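Long-range contacts in Lmo2445 protein (PDB 5HZL), which is of unknown function but is a secreted, calcium-binding, internalin-like protein of Listeria monocytogenes built around leucine-rich repeats: residues N88-L93 and A111-F116; P101-I106 and A119-L124; F224-L229 and P255-S260; L218-P223 and Y292-T297. All blocks are in the same frame, centred on the assembly; numbering follows the deposited sequence.

Overall arrangement
Contacts 1 and 2 belong to the leucine-rich repeat part of the chain, and contacts 3 and 4 to the C-terminal domain; the centres of contacts 2 and 4 are about 41 Å apart. Contacts 1 and 2 both lie between successive turns of the repeat, their segments alternating along the chain, and meet where F116 packs on I106. Contact 1 is rich in backbone hydrogen bonds, whereas contact 2 relies on leucine packing and a bridging water. Contact 4 is fully buried and apolar, between two sheets. Contact 3 is partly exposed, holds a loop to a short helix beside calcium sites, and touches contact 4 through F224 and Y292.

Contact 1. Residues N88-L93 and A111-F116; sequences NNIGEL and ANITVF
I90 N donates to A111 O at 3.0 Å and G91 N to N112 O at 3.0 Å, the first of the backbone bonds that join residues 88-93 and 111-116. T114 N then returns a bond to G91 O at 2.8 Å, and L93 N reaches V115 O at 3.1 Å. G91 pairs with I113 but E92 with V115, a beta bulge that takes up T114 in an otherwise parallel pair.

Among side chains, N112 ND2 gives a hydrogen bond to N89 OD1 at 2.8 Å. Both asparagines have CG anti to the backbone N (chi1 -175° for N89), lie side by side and hold their amides nearly coplanar, the donor almost in line with the N89 carbonyl.

Apolar contacts line the inner side. I90 CD1 sits 3.9 Å from A111 CB and close to I113 CG1, while L93 CD2 approaches F116 CD1 obliquely at 3.6 Å.

The pairing of strands 91-92 and 113-115 follows the stacking of leucine-rich repeats. N88, a consensus-type asparagine, binds backbone groups of L59, L62, L64 and I85; N132 similarly receives A111 N and I113 N, and L69 of helix 66-70 packs on I90 and L93.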
loop_
_atom_site.group_PDB
_atom_site.type_symbol
_atom_site.label_atom_id
_atom_site.label_comp_id
_atom_site.label_asym_id
_atom_site.label_seq_id
_atom_site.Cartn_x
_atom_site.Cartn_y
_atom_site.Cartn_z
ATOM N N ASN A 88 6.647 10.316 -8.522
ATOM C CA ASN A 88 7.110 11.402 -7.645
ATOM C C ASN A 88 7.882 10.797 -6.489
ATOM O O ASN A 88 8.162 9.616 -6.519
ATOM C CB ASN A 88 5.943 12.298 -7.215
ATOM C CG ASN A 88 5.587 13.333 -8.272
ATOM O OD1 ASN A 88 6.446 14.096 -8.719
ATOM N ND2 ASN A 88 4.319 13.400 -8.635
ATOM N N ASN A 89 8.245 11.591 -5.489
ATOM C CA ASN A 89 9.024 11.128 -4.332
ATOM C C ASN A 89 8.356 11.719 -3.082
ATOM O O ASN A 89 8.906 12.548 -2.350
ATOM C CB ASN A 89 10.440 11.645 -4.512
ATOM C CG ASN A 89 11.377 11.142 -3.461
ATOM O OD1 ASN A 89 11.197 10.054 -2.910
ATOM N ND2 ASN A 89 12.396 11.920 -3.179
ATOM N N ILE A 90 7.150 11.232 -2.870
ATOM C CA ILE A 90 6.229 11.724 -1.851
ATOM C C ILE A 90 6.467 11.515 -0.365
ATOM O O ILE A 90 6.521 12.495 0.367
ATOM C CB ILE A 90 4.772 11.302 -2.259
ATOM C CG1 ILE A 90 4.419 11.998 -3.586
ATOM C CG2 ILE A 90 3.733 11.646 -1.194
ATOM C CD1 ILE A 90 3.089 11.586 -4.192
ATOM N N GLY A 91 6.581 10.278 0.088
ATOM C CA GLY A 91 6.720 10.018 1.520
ATOM C C GLY A 91 5.302 10.098 2.077
ATOM O O GLY A 91 4.423 9.389 1.587
ATOM N N GLU A 92 5.060 10.953 3.075
ATOM C CA GLU A 92 3.711 11.102 3.655
ATOM C C GLU A 92 2.867 11.996 2.778
ATOM O O GLU A 92 3.157 13.176 2.649
ATOM C CB GLU A 92 3.771 11.624 5.091
ATOM C CG GLU A 92 4.391 10.576 6.009
ATOM C CD GLU A 92 4.512 10.954 7.471
ATOM O OE1 GLU A 92 4.353 12.140 7.835
ATOM O OE2 GLU A 92 4.793 10.033 8.258
ATOM N N LEU A 93 1.837 11.423 2.153
ATOM C CA LEU A 93 0.935 12.184 1.271
ATOM C C LEU A 93 -0.018 13.042 2.112
ATOM O O LEU A 93 -0.673 12.522 3.011
ATOM C CB LEU A 93 0.094 11.235 0.403
ATOM C CG LEU A 93 -0.884 11.880 -0.595
ATOM C CD1 LEU A 93 -0.163 12.521 -1.781
ATOM C CD2 LEU A 93 -1.866 10.852 -1.115
ATOM N N ALA A 111 5.211 6.377 -6.776
ATOM C CA ALA A 111 5.382 7.732 -6.299
ATOM C C ALA A 111 6.056 7.785 -4.931
ATOM O O ALA A 111 6.054 8.826 -4.274
ATOM C CB ALA A 111 4.021 8.388 -6.236
ATOM N N ASN A 112 6.624 6.658 -4.513
ATOM C CA ASN A 112 7.301 6.521 -3.215
ATOM C C ASN A 112 6.507 7.008 -1.986
ATOM O O ASN A 112 7.083 7.573 -1.048
ATOM C CB ASN A 112 8.688 7.172 -3.257
ATOM C CG ASN A 112 9.554 6.780 -2.070
ATOM O OD1 ASN A 112 9.432 5.687 -1.529
ATOM N ND2 ASN A 112 10.449 7.665 -1.677
ATOM N N ILE A 113 5.193 6.771 -2.021
ATOM C CA ILE A 113 4.278 7.113 -0.933
ATOM C C ILE A 113 4.461 6.099 0.208
ATOM O O ILE A 113 4.405 4.900 -0.013
ATOM C CB ILE A 113 2.789 7.041 -1.376
ATOM C CG1 ILE A 113 2.544 7.977 -2.556
ATOM C CG2 ILE A 113 1.844 7.371 -0.209
ATOM C CD1 ILE A 113 1.126 7.984 -3.084
ATOM N N THR A 114 4.648 6.602 1.419
ATOM C CA THR A 114 4.825 5.785 2.605
ATOM C C THR A 114 3.583 5.790 3.480
ATOM O O THR A 114 3.429 4.895 4.308
ATOM C CB THR A 114 6.027 6.272 3.442
ATOM O OG1 THR A 114 5.812 7.627 3.895
ATOM C CG2 THR A 114 7.313 6.184 2.617
ATOM N N VAL A 115 2.715 6.792 3.319
ATOM C CA VAL A 115 1.474 6.902 4.105
ATOM C C VAL A 115 0.400 7.528 3.246
ATOM O O VAL A 115 0.607 8.619 2.689
ATOM C CB VAL A 115 1.626 7.843 5.336
ATOM C CG1 VAL A 115 0.291 8.073 6.052
ATOM C CG2 VAL A 115 2.662 7.313 6.307
ATOM N N PHE A 116 -0.743 6.850 3.161
ATOM C CA PHE A 116 -1.898 7.342 2.427
ATOM C C PHE A 116 -2.932 7.570 3.532
ATOM O O PHE A 116 -3.595 6.631 3.949
ATOM C CB PHE A 116 -2.346 6.321 1.389
ATOM C CG PHE A 116 -3.522 6.771 0.585
ATOM C CD1 PHE A 116 -3.352 7.626 -0.511
ATOM C CD2 PHE A 116 -4.803 6.357 0.924
ATOM C CE1 PHE A 116 -4.449 8.053 -1.249
ATOM C CE2 PHE A 116 -5.895 6.779 0.189
ATOM C CZ PHE A 116 -5.722 7.629 -0.898
#

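Contact 2. Residues P101-I106 and A119-L124; sequences PALENI and ANYPNL
L103 packs against Y121 and L124 in the close part of this contact. Its CD2 methyl lies 3.6 Å from Y121 CE1, obliquely to the ring, and the two side chains run side by side. L124 has CG anti to the backbone N (chi1 -167°); a chi2 of 62° then brings its CD1 to 3.6 Å from E104 O and 4.0 Å from I106 CG1, where the L124 and I106 side chains cross at about a right angle.

The other side is looser and polar. N123, in the type I turn from Y121 to L124, meets E104 mostly by backbone: E104 CA makes a CH...O contact of 3.4 Å to N123 O, while the two side chains cross obliquely. Instead of direct hydrogen bonds between the segments, one water donates to L103 O at 2.9 Å and P101 O at 3.1 Å and accepts from N123 N at 3.2 Å, linking three backbone groups.

The contact joins consecutive turns of the repeat. The backbone of E104 is bonded to I81 on one side and to T125 and N126 on the other, L103 rests on L83 of strand 82-84, and N105 OD1 accepts from N126 ND2 of strand 126-128, next to strand 105-107 in the parallel sheet.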
loop_
_atom_site.group_PDB
_atom_site.type_symbol
_atom_site.label_atom_id
_atom_site.label_comp_id
_atom_site.label_asym_id
_atom_site.label_seq_id
_atom_site.Cartn_x
_atom_site.Cartn_y
_atom_site.Cartn_z
ATOM N N PRO A 101 -12.375 18.520 -3.719
ATOM C CA PRO A 101 -13.678 18.009 -3.276
ATOM C C PRO A 101 -14.390 17.077 -4.276
ATOM O O PRO A 101 -15.153 16.219 -3.852
ATOM C CB PRO A 101 -14.492 19.284 -3.062
ATOM C CG PRO A 101 -13.910 20.252 -4.035
ATOM C CD PRO A 101 -12.440 19.952 -4.075
ATOM N N ALA A 102 -14.130 17.228 -5.574
ATOM C CA ALA A 102 -14.762 16.403 -6.612
ATOM C C ALA A 102 -13.924 15.198 -7.061
ATOM O O ALA A 102 -14.287 14.507 -8.020
ATOM C CB ALA A 102 -15.063 17.284 -7.814
ATOM N N LEU A 103 -12.830 14.925 -6.354
ATOM C CA LEU A 103 -11.924 13.845 -6.732
ATOM C C LEU A 103 -12.601 12.478 -6.859
ATOM O O LEU A 103 -13.316 12.050 -5.956
ATOM C CB LEU A 103 -10.765 13.774 -5.742
ATOM C CG LEU A 103 -9.576 12.912 -6.172
ATOM C CD1 LEU A 103 -9.012 13.377 -7.511
ATOM C CD2 LEU A 103 -8.507 12.966 -5.090
ATOM N N GLU A 104 -12.372 11.822 -7.999
ATOM C CA GLU A 104 -12.941 10.495 -8.300
ATOM C C GLU A 104 -11.885 9.440 -8.577
ATOM O O GLU A 104 -12.149 8.248 -8.404
ATOM C CB GLU A 104 -13.813 10.545 -9.561
ATOM C CG GLU A 104 -14.945 11.542 -9.510
ATOM C CD GLU A 104 -15.779 11.585 -10.783
ATOM O OE1 GLU A 104 -15.565 10.754 -11.697
ATOM O OE2 GLU A 104 -16.666 12.473 -10.855
ATOM N N ASN A 105 -10.698 9.878 -8.990
ATOM C CA ASN A 105 -9.638 8.979 -9.360
ATOM C C ASN A 105 -8.243 9.444 -8.980
ATOM O O ASN A 105 -7.872 10.557 -9.275
ATOM C CB ASN A 105 -9.711 8.869 -10.875
ATOM C CG ASN A 105 -8.671 7.952 -11.444
ATOM O OD1 ASN A 105 -8.192 7.046 -10.770
ATOM N ND2 ASN A 105 -8.313 8.178 -12.703
ATOM N N ILE A 106 -7.473 8.573 -8.339
ATOM C CA ILE A 106 -6.079 8.865 -7.954
ATOM C C ILE A 106 -5.149 7.866 -8.654
ATOM O O ILE A 106 -5.270 6.672 -8.436
ATOM C CB ILE A 106 -5.847 8.775 -6.428
ATOM C CG1 ILE A 106 -6.596 9.900 -5.726
ATOM C CG2 ILE A 106 -4.353 8.857 -6.092
ATOM C CD1 ILE A 106 -6.394 9.963 -4.227
ATOM N N ALA A 119 -8.878 10.348 4.536
ATOM C CA ALA A 119 -9.276 11.641 4.019
ATOM C C ALA A 119 -10.674 11.578 3.458
ATOM O O ALA A 119 -11.097 10.560 2.908
ATOM C CB ALA A 119 -8.301 12.064 2.934
ATOM N N ASN A 120 -11.366 12.698 3.572
ATOM C CA ASN A 120 -12.736 12.807 3.132
ATOM C C ASN A 120 -12.910 13.048 1.628
ATOM O O ASN A 120 -12.940 14.181 1.186
ATOM C CB ASN A 120 -13.392 13.937 3.948
ATOM C CG ASN A 120 -14.877 14.073 3.686
ATOM O OD1 ASN A 120 -15.557 13.117 3.289
ATOM N ND2 ASN A 120 -15.394 15.261 3.927
ATOM N N TYR A 121 -13.026 11.972 0.856
ATOM C CA TYR A 121 -13.246 12.050 -0.598
ATOM C C TYR A 121 -14.523 11.248 -0.912
ATOM O O TYR A 121 -14.470 10.064 -1.222
ATOM C CB TYR A 121 -12.074 11.507 -1.425
ATOM C CG TYR A 121 -10.723 12.131 -1.227
ATOM C CD1 TYR A 121 -10.395 13.346 -1.800
ATOM C CD2 TYR A 121 -9.737 11.466 -0.522
ATOM C CE1 TYR A 121 -9.126 13.902 -1.636
ATOM C CE2 TYR A 121 -8.473 12.005 -0.358
ATOM C CZ TYR A 121 -8.170 13.218 -0.917
ATOM O OH TYR A 121 -6.904 13.716 -0.738
ATOM N N PRO A 122 -15.681 11.900 -0.822
ATOM C CA PRO A 122 -16.964 11.232 -1.078
ATOM C C PRO A 122 -17.094 10.558 -2.440
ATOM O O PRO A 122 -17.624 9.449 -2.529
ATOM C CB PRO A 122 -17.980 12.384 -1.006
ATOM C CG PRO A 122 -17.322 13.445 -0.210
ATOM C CD PRO A 122 -15.858 13.331 -0.501
ATOM N N ASN A 123 -16.603 11.232 -3.475
ATOM C CA ASN A 123 -16.698 10.763 -4.851
ATOM C C ASN A 123 -15.569 9.866 -5.327
ATOM O O ASN A 123 -15.578 9.444 -6.482
ATOM C CB ASN A 123 -16.773 11.984 -5.764
ATOM C CG ASN A 123 -17.920 12.909 -5.412
ATOM O OD1 ASN A 123 -18.848 12.533 -4.705
ATOM N ND2 ASN A 123 -17.865 14.123 -5.914
ATOM N N LEU A 124 -14.612 9.561 -4.457
ATOM C CA LEU A 124 -13.485 8.725 -4.852
ATOM C C LEU A 124 -13.997 7.327 -5.230
ATOM O O LEU A 124 -14.657 6.654 -4.441
ATOM C CB LEU A 124 -12.405 8.669 -3.758
ATOM C CG LEU A 124 -11.055 8.085 -4.196
ATOM C CD1 LEU A 124 -10.435 8.926 -5.300
ATOM C CD2 LEU A 124 -10.092 7.994 -3.026
HETATM O O HOH W 1 -14.168 13.249 -3.505
#

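Contact 3. Residues F224-L229 and P255-S260; sequences FIYQAL and PTYDGS
I225 meets the loop 255-260 through its CG2 methyl, which stands 3.6 Å from P255 CG, the two side chains crossing at about a right angle. The same methyl also lies toward the rim of one face of the neighbouring Y226 ring.

Y226 carries the centre of the contact. Its CG is anti to the carbonyl carbon (chi1 -57°), and the ring reaches into the curve of the loop, with loop atoms on several sides of it. S260 O lies over the centre of the face opposite I225 CG2, about 4.0 Å above the plane; T256 O comes to the edge, in the ring plane, 3.7 Å from CE2. Y257 crosses Y226 at about a right angle, its CD1 3.9 Å from Y226 CB, and Y226 CD2 stands at the edge of the Y257 ring, in its plane. The backbone N of G259 lies over the centre of the Y257 ring. The Y226 hydroxyl makes a weak hydrogen bond to M262 O, just beyond the loop.

Both segments belong to the C-terminal domain, probably of the E-set (immunoglobulin-like) type. The helix 223-227 follows strand 219-221, and the loop leads into strand 262-264, its antiparallel partner, so the contact lies at the end of this strand pair where 219-221 leaves and 262-264 enters. Calcium is near: the side chain of S260 is about 5 Å from a bound ion, and that of Y257 about 7 Å from the calcium ligand E163.

Further on, L229 CD1 packs 3.7 Å from P255 O, and its side chain also touches Y254, whose hydroxyl is hydrogen-bonded to I225 O.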
loop_
_atom_site.group_PDB
_atom_site.type_symbol
_atom_site.label_atom_id
_atom_site.label_comp_id
_atom_site.label_asym_id
_atom_site.label_seq_id
_atom_site.Cartn_x
_atom_site.Cartn_y
_atom_site.Cartn_z
ATOM N N PHE A 224 -0.662 -16.550 8.007
ATOM C CA PHE A 224 -0.958 -16.911 6.621
ATOM C C PHE A 224 -1.050 -18.425 6.409
ATOM O O PHE A 224 -1.941 -18.898 5.701
ATOM C CB PHE A 224 0.100 -16.308 5.677
ATOM C CG PHE A 224 -0.131 -16.636 4.224
ATOM C CD1 PHE A 224 0.418 -17.781 3.663
ATOM C CD2 PHE A 224 -0.910 -15.807 3.419
ATOM C CE1 PHE A 224 0.197 -18.093 2.335
ATOM C CE2 PHE A 224 -1.129 -16.115 2.088
ATOM C CZ PHE A 224 -0.578 -17.259 1.547
ATOM N N ILE A 225 -0.127 -19.168 7.019
ATOM C CA ILE A 225 -0.094 -20.631 6.897
ATOM C C ILE A 225 -1.436 -21.279 7.244
ATOM O O ILE A 225 -1.919 -22.160 6.533
ATOM C CB ILE A 225 1.022 -21.243 7.783
ATOM C CG1 ILE A 225 2.398 -20.839 7.244
ATOM C CG2 ILE A 225 0.943 -22.769 7.802
ATOM C CD1 ILE A 225 3.560 -21.261 8.119
ATOM N N TYR A 226 -2.040 -20.820 8.325
ATOM C CA TYR A 226 -3.293 -21.378 8.784
ATOM C C TYR A 226 -4.511 -20.805 8.064
ATOM O O TYR A 226 -5.427 -21.541 7.731
ATOM C CB TYR A 226 -3.381 -21.189 10.293
ATOM C CG TYR A 226 -2.211 -21.813 11.020
ATOM C CD1 TYR A 226 -1.016 -21.118 11.175
ATOM C CD2 TYR A 226 -2.299 -23.096 11.558
ATOM C CE1 TYR A 226 0.056 -21.684 11.842
ATOM C CE2 TYR A 226 -1.233 -23.668 12.237
ATOM C CZ TYR A 226 -0.058 -22.960 12.374
ATOM O OH TYR A 226 1.012 -23.502 13.041
ATOM N N GLN A 227 -4.519 -19.500 7.830
ATOM C CA GLN A 227 -5.627 -18.828 7.137
ATOM C C GLN A 227 -5.811 -19.334 5.705
ATOM O O GLN A 227 -6.931 -19.382 5.203
ATOM C CB GLN A 227 -5.399 -17.325 7.142
ATOM C CG GLN A 227 -5.446 -16.727 8.538
ATOM C CD GLN A 227 -5.076 -15.254 8.582
ATOM O OE1 GLN A 227 -4.210 -14.778 7.844
ATOM N NE2 GLN A 227 -5.720 -14.530 9.467
ATOM N N ALA A 228 -4.715 -19.730 5.062
ATOM C CA ALA A 228 -4.760 -20.259 3.696
ATOM C C ALA A 228 -5.779 -21.392 3.559
ATOM O O ALA A 228 -6.409 -21.541 2.510
ATOM C CB ALA A 228 -3.380 -20.746 3.270
ATOM N N LEU A 229 -5.947 -22.167 4.635
ATOM C CA LEU A 229 -6.888 -23.296 4.680
ATOM C C LEU A 229 -8.342 -22.900 4.459
ATOM O O LEU A 229 -9.137 -23.729 4.040
ATOM C CB LEU A 229 -6.722 -24.084 5.980
ATOM C CG LEU A 229 -5.325 -24.698 6.136
ATOM C CD1 LEU A 229 -5.175 -25.359 7.496
ATOM C CD2 LEU A 229 -5.013 -25.675 5.009
ATOM N N PRO A 255 0.253 -28.135 8.246
ATOM C CA PRO A 255 -0.373 -28.160 9.570
ATOM C C PRO A 255 -1.881 -27.911 9.574
ATOM O O PRO A 255 -2.487 -27.646 8.533
ATOM C CB PRO A 255 0.348 -27.032 10.313
ATOM C CG PRO A 255 0.732 -26.083 9.239
ATOM C CD PRO A 255 1.126 -26.958 8.090
ATOM N N THR A 256 -2.463 -28.005 10.764
ATOM C CA THR A 256 -3.892 -27.800 10.977
ATOM C C THR A 256 -4.081 -26.731 12.056
ATOM O O THR A 256 -3.300 -26.653 13.009
ATOM C CB THR A 256 -4.561 -29.113 11.424
ATOM O OG1 THR A 256 -3.964 -29.555 12.639
ATOM C CG2 THR A 256 -4.374 -30.212 10.379
ATOM N N TYR A 257 -5.116 -25.916 11.907
ATOM C CA TYR A 257 -5.392 -24.864 12.877
ATOM C C TYR A 257 -6.203 -25.384 14.073
ATOM O O TYR A 257 -7.200 -26.101 13.881
ATOM C CB TYR A 257 -6.155 -23.726 12.204
ATOM C CG TYR A 257 -6.437 -22.571 13.131
ATOM C CD1 TYR A 257 -5.392 -21.756 13.592
ATOM C CD2 TYR A 257 -7.739 -22.266 13.539
ATOM C CE1 TYR A 257 -5.632 -20.685 14.445
ATOM C CE2 TYR A 257 -7.986 -21.190 14.389
ATOM C CZ TYR A 257 -6.927 -20.401 14.835
ATOM O OH TYR A 257 -7.147 -19.333 15.679
ATOM N N ASP A 258 -5.773 -25.036 15.297
ATOM C CA ASP A 258 -6.498 -25.434 16.524
ATOM C C ASP A 258 -6.494 -24.362 17.632
ATOM O O ASP A 258 -6.833 -24.678 18.775
ATOM C CB ASP A 258 -6.091 -26.853 17.052
ATOM C CG ASP A 258 -4.604 -26.985 17.445
ATOM O OD1 ASP A 258 -3.825 -26.011 17.417
ATOM O OD2 ASP A 258 -4.204 -28.112 17.798
ATOM N N GLY A 259 -6.141 -23.112 17.307
ATOM C CA GLY A 259 -6.136 -22.034 18.326
ATOM C C GLY A 259 -4.982 -21.036 18.375
ATOM O O GLY A 259 -5.057 -20.064 19.144
ATOM N N SER A 260 -3.917 -21.263 17.595
ATOM C CA SER A 260 -2.769 -20.321 17.556
ATOM C C SER A 260 -2.171 -20.237 16.158
ATOM O O SER A 260 -2.386 -21.128 15.321
ATOM C CB SER A 260 -1.651 -20.737 18.525
ATOM O OG SER A 260 -0.941 -21.874 18.056
#

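Contact 4. Residues L218-P223 and Y292-T297; sequences LKVFVP and YDFPVT
The hydroxyl of Y292, whose ring packs beneath V222, is hydrogen-bonded to L182 O, so the polar end of this side chain is satisfied outside the contact while its ring serves an apolar interface. V222 CG1 lies over a face of that ring, 4.2 Å from its centroid, in a CH-pi contact, and its other methyl, CG2, reaches F294 CZ at 3.8 Å.

F294 lies at the middle of the interface. V220 and F294 reach toward each other tip to tip: V220 CG1 stands over the phenyl face, 3.8 Å from the centroid and 26° off the ring normal, offset toward the rim, with F294 CD1 its nearest ring atom. The F294 ring also meets Y207 of strand 203-212. Farther along, L218 and V296 slide past each other in opposite directions, L218 CD2 touching V296 CG2 at 3.6 Å.

Alternate residues L218, V220 and V222 thus face V296, F294 and Y292; V220 CA and F294 CA are 8.3 Å apart. Strand 219-221, paired with 262-264, packs here on strand 290-298 of the five-stranded sheet, face to face as in a beta sandwich; L277 and I279 of strand 273-281 extend the same core. A directional bond lies nearby, from Y207 OH to F221 O. With only apolar side-chain groups meeting between the segments, these two strands themselves are held together by burial and shape fit.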
loop_
_atom_site.group_PDB
_atom_site.type_symbol
_atom_site.label_atom_id
_atom_site.label_comp_id
_atom_site.label_asym_id
_atom_site.label_seq_id
_atom_site.Cartn_x
_atom_site.Cartn_y
_atom_site.Cartn_z
ATOM N N LEU A 218 12.935 -23.409 17.031
ATOM C CA LEU A 218 12.229 -22.160 16.750
ATOM C C LEU A 218 10.721 -22.159 16.464
ATOM O O LEU A 218 10.250 -22.891 15.592
ATOM C CB LEU A 218 12.916 -21.548 15.526
ATOM C CG LEU A 218 12.612 -20.115 15.140
ATOM C CD1 LEU A 218 13.209 -19.183 16.181
ATOM C CD2 LEU A 218 13.196 -19.844 13.765
ATOM N N LYS A 219 9.996 -21.283 17.171
ATOM C CA LYS A 219 8.548 -21.114 17.019
ATOM C C LYS A 219 8.274 -19.730 16.456
ATOM O O LYS A 219 8.483 -18.730 17.137
ATOM C CB LYS A 219 7.837 -21.309 18.353
ATOM C CG LYS A 219 8.103 -22.693 18.896
ATOM C CD LYS A 219 7.294 -23.103 20.112
ATOM C CE LYS A 219 7.676 -24.547 20.439
ATOM N NZ LYS A 219 6.918 -25.191 21.540
ATOM N N VAL A 220 7.784 -19.686 15.220
ATOM C CA VAL A 220 7.496 -18.423 14.516
ATOM C C VAL A 220 5.995 -18.128 14.363
ATOM O O VAL A 220 5.191 -19.061 14.307
ATOM C CB VAL A 220 8.161 -18.441 13.124
ATOM C CG1 VAL A 220 9.670 -18.535 13.280
ATOM C CG2 VAL A 220 7.658 -19.604 12.268
ATOM N N PHE A 221 5.641 -16.838 14.275
ATOM C CA PHE A 221 4.236 -16.357 14.140
ATOM C C PHE A 221 3.920 -16.124 12.672
ATOM O O PHE A 221 4.380 -15.126 12.106
ATOM C CB PHE A 221 4.050 -15.065 14.955
ATOM C CG PHE A 221 2.689 -14.439 14.835
ATOM C CD1 PHE A 221 1.586 -15.017 15.440
ATOM C CD2 PHE A 221 2.516 -13.233 14.157
ATOM C CE1 PHE A 221 0.332 -14.432 15.345
ATOM C CE2 PHE A 221 1.264 -12.642 14.061
ATOM C CZ PHE A 221 0.171 -13.243 14.654
ATOM N N VAL A 222 3.144 -17.031 12.061
ATOM C CA VAL A 222 2.813 -16.931 10.637
ATOM C C VAL A 222 1.341 -17.264 10.380
ATOM O O VAL A 222 1.013 -18.383 9.955
ATOM C CB VAL A 222 3.698 -17.887 9.791
ATOM C CG1 VAL A 222 3.591 -17.516 8.304
ATOM C CG2 VAL A 222 5.162 -17.826 10.220
ATOM N N PRO A 223 0.441 -16.294 10.620
ATOM C CA PRO A 223 -0.988 -16.523 10.415
ATOM C C PRO A 223 -1.398 -16.984 9.026
ATOM O O PRO A 223 -2.368 -17.727 8.903
ATOM C CB PRO A 223 -1.604 -15.163 10.719
ATOM C CG PRO A 223 -0.689 -14.577 11.710
ATOM C CD PRO A 223 0.682 -14.998 11.274
ATOM N N TYR A 292 8.575 -17.088 3.603
ATOM C CA TYR A 292 8.975 -16.279 4.760
ATOM C C TYR A 292 10.333 -16.659 5.316
ATOM O O TYR A 292 10.542 -17.804 5.623
ATOM C CB TYR A 292 7.925 -16.420 5.856
ATOM C CG TYR A 292 6.556 -15.987 5.394
ATOM C CD1 TYR A 292 6.232 -14.640 5.307
ATOM C CD2 TYR A 292 5.583 -16.914 5.043
ATOM C CE1 TYR A 292 4.976 -14.217 4.882
ATOM C CE2 TYR A 292 4.326 -16.498 4.617
ATOM C CZ TYR A 292 4.030 -15.141 4.536
ATOM O OH TYR A 292 2.792 -14.724 4.123
ATOM N N ASP A 293 11.242 -15.691 5.444
ATOM C CA ASP A 293 12.595 -15.933 5.979
ATOM C C ASP A 293 12.738 -15.547 7.447
ATOM O O ASP A 293 12.183 -14.544 7.907
ATOM C CB ASP A 293 13.672 -15.194 5.174
ATOM C CG ASP A 293 13.922 -15.801 3.799
ATOM O OD1 ASP A 293 13.259 -16.794 3.413
ATOM O OD2 ASP A 293 14.814 -15.268 3.103
ATOM N N PHE A 294 13.520 -16.345 8.164
ATOM C CA PHE A 294 13.759 -16.153 9.581
ATOM C C PHE A 294 15.255 -16.243 9.827
ATOM O O PHE A 294 15.789 -17.341 9.859
ATOM C CB PHE A 294 13.010 -17.235 10.362
ATOM C CG PHE A 294 11.551 -17.310 10.018
ATOM C CD1 PHE A 294 10.635 -16.479 10.638
ATOM C CD2 PHE A 294 11.097 -18.189 9.054
ATOM C CE1 PHE A 294 9.287 -16.532 10.316
ATOM C CE2 PHE A 294 9.750 -18.252 8.725
ATOM C CZ PHE A 294 8.842 -17.422 9.351
ATOM N N PRO A 295 15.951 -15.090 9.940
ATOM C CA PRO A 295 17.395 -15.141 10.220
ATOM C C PRO A 295 17.602 -15.613 11.659
ATOM O O PRO A 295 16.995 -15.070 12.583
ATOM C CB PRO A 295 17.859 -13.690 10.041
ATOM C CG PRO A 295 16.746 -12.989 9.345
ATOM C CD PRO A 295 15.490 -13.708 9.719
ATOM N N VAL A 296 18.436 -16.629 11.842
ATOM C CA VAL A 296 18.680 -17.184 13.165
ATOM C C VAL A 296 20.154 -17.439 13.448
ATOM O O VAL A 296 20.911 -17.847 12.568
ATOM C CB VAL A 296 17.905 -18.511 13.337
ATOM C CG1 VAL A 296 18.183 -19.149 14.704
ATOM C CG2 VAL A 296 16.411 -18.264 13.170
ATOM N N THR A 297 20.535 -17.180 14.698
ATOM C CA THR A 297 21.886 -17.401 15.189
ATOM C C THR A 297 21.737 -18.450 16.275
ATOM O O THR A 297 21.026 -18.227 17.254
ATOM C CB THR A 297 22.498 -16.121 15.777
ATOM O OG1 THR A 297 22.525 -15.114 14.761
ATOM C CG2 THR A 297 23.914 -16.380 16.286
#